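Local structure of UBP3-associated protein BRE5 (Saccharomyces cerevisiae, 2QIY) at residues Phe94-Thr97 with Ser103-Ile106. The protein acts with the ubiquitin protease UBP3 in de-ubiquitination; this chain is the N-terminal NTF2-like domain of BRE5. Sequence-based numbering, arbitrary orientation.
Sequences FQYT and SILI
Tyr96 sets its CG beside the backbone N, chi1 -82°, and Ile104 places CG1 likewise, chi1 -51°, which brings the ring and the isoleucine branch side by side on one face of an antiparallel beta hairpin. The hairpin joins strands 85-97 and 103-114 of the NTF2-like fold. Tyr96 CE2 lies 3.8 Å from Ile104 CG1, and helix 11-28 packs on both side chains. With alanine here instead of Tyr96, one flank of Ile104 CG1 is likely to lose its aromatic neighbour, and a gap would probably open beside Val11 of helix 11-28. On the other face, Thr97 CG2 sits 3.7 Å from Ser103 CB. Gln95 and Leu105 also run alongside each other there. Both pack on Ile143 of the second subunit, and Gln95 NE2 donates to Thr44 OG1 and Asp142 O of that subunit. Gln95 and Leu105 form a hydrogen-bonded pair. Leu105 N reaches Gln95 O at 2.8 Å, almost in line with the carbonyl, and Gln95 N returns the bond to Leu105 O at 3.0 Å. Thr97 N binds Ser103 O at 2.9 Å from above the carbonyl plane. The same Ser103 O meets the edge of the Tyr96 ring, 3.2 Å from CD2.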
loop_
_atom_site.group_PDB
_atom_site.type_symbol
_atom_site.label_atom_id
_atom_site.label_comp_id
_atom_site.label_asym_id
_atom_site.label_seq_id
_atom_site.Cartn_x
_atom_site.Cartn_y
_atom_site.Cartn_z
ATOM N N PHE A 94 -3.286 -9.344 -3.248
ATOM C CA PHE A 94 -2.809 -9.368 -4.632
ATOM C C PHE A 94 -3.937 -9.278 -5.631
ATOM O O PHE A 94 -5.090 -9.626 -5.326
ATOM C CB PHE A 94 -1.973 -10.621 -4.910
ATOM C CG PHE A 94 -2.725 -11.907 -4.675
ATOM C CD1 PHE A 94 -3.502 -12.463 -5.682
ATOM C CD2 PHE A 94 -2.666 -12.543 -3.436
ATOM C CE1 PHE A 94 -4.202 -13.651 -5.466
ATOM C CE2 PHE A 94 -3.377 -13.740 -3.208
ATOM C CZ PHE A 94 -4.139 -14.282 -4.217
ATOM N N GLN A 95 -3.581 -8.829 -6.838
ATOM C CA GLN A 95 -4.446 -8.931 -8.032
ATOM C C GLN A 95 -3.580 -9.130 -9.269
ATOM O O GLN A 95 -2.404 -8.768 -9.277
ATOM C CB GLN A 95 -5.276 -7.658 -8.235
ATOM C CG GLN A 95 -6.250 -7.275 -7.116
ATOM C CD GLN A 95 -6.913 -5.908 -7.358
ATOM O OE1 GLN A 95 -6.419 -5.098 -8.153
ATOM N NE2 GLN A 95 -8.026 -5.654 -6.677
ATOM N N TYR A 96 -4.180 -9.651 -10.341
ATOM C CA TYR A 96 -3.506 -9.672 -11.625
ATOM C C TYR A 96 -3.656 -8.297 -12.278
ATOM O O TYR A 96 -4.598 -7.561 -11.974
ATOM C CB TYR A 96 -4.085 -10.760 -12.530
ATOM C CG TYR A 96 -3.530 -12.136 -12.256
ATOM C CD1 TYR A 96 -4.352 -13.164 -11.789
ATOM C CD2 TYR A 96 -2.177 -12.412 -12.463
ATOM C CE1 TYR A 96 -3.835 -14.441 -11.540
ATOM C CE2 TYR A 96 -1.652 -13.677 -12.221
ATOM C CZ TYR A 96 -2.478 -14.684 -11.759
ATOM O OH TYR A 96 -1.943 -15.940 -11.536
ATOM N N THR A 97 -2.752 -7.972 -13.198
ATOM C CA THR A 97 -2.706 -6.653 -13.818
ATOM C C THR A 97 -1.903 -6.705 -15.113
ATOM O O THR A 97 -1.372 -7.753 -15.465
ATOM C CB THR A 97 -2.060 -5.626 -12.848
ATOM O OG1 THR A 97 -2.286 -4.296 -13.331
ATOM C CG2 THR A 97 -0.552 -5.864 -12.663
ATOM N N SER A 103 0.712 -10.047 -15.254
ATOM C CA SER A 103 1.520 -9.425 -14.203
ATOM C C SER A 103 0.775 -9.512 -12.874
ATOM O O SER A 103 -0.441 -9.733 -12.857
ATOM C CB SER A 103 1.828 -7.978 -14.570
ATOM O OG SER A 103 2.655 -7.935 -15.719
ATOM N N ILE A 104 1.506 -9.344 -11.766
ATOM C CA ILE A 104 0.908 -9.475 -10.442
ATOM C C ILE A 104 1.188 -8.232 -9.607
ATOM O O ILE A 104 2.330 -7.821 -9.468
ATOM C CB ILE A 104 1.436 -10.724 -9.686
ATOM C CG1 ILE A 104 1.324 -11.980 -10.555
ATOM C CG2 ILE A 104 0.669 -10.902 -8.349
ATOM C CD1 ILE A 104 2.137 -13.147 -10.042
ATOM N N LEU A 105 0.121 -7.645 -9.071
ATOM C CA LEU A 105 0.172 -6.536 -8.106
ATOM C C LEU A 105 0.117 -7.123 -6.715
ATOM O O LEU A 105 -0.815 -7.867 -6.404
ATOM C CB LEU A 105 -1.080 -5.662 -8.291
ATOM C CG LEU A 105 -1.185 -4.171 -7.899
ATOM C CD1 LEU A 105 -2.600 -3.688 -7.500
ATOM C CD2 LEU A 105 -0.048 -3.554 -7.059
ATOM N N ILE A 106 1.111 -6.799 -5.877
ATOM C CA ILE A 106 1.160 -7.289 -4.513
ATOM C C ILE A 106 1.214 -6.109 -3.533
ATOM O O ILE A 106 1.985 -5.178 -3.724
ATOM C CB ILE A 106 2.399 -8.213 -4.271
ATOM C CG1 ILE A 106 2.418 -9.369 -5.267
ATOM C CG2 ILE A 106 2.418 -8.725 -2.828
ATOM C CD1 ILE A 106 3.711 -10.246 -5.197
#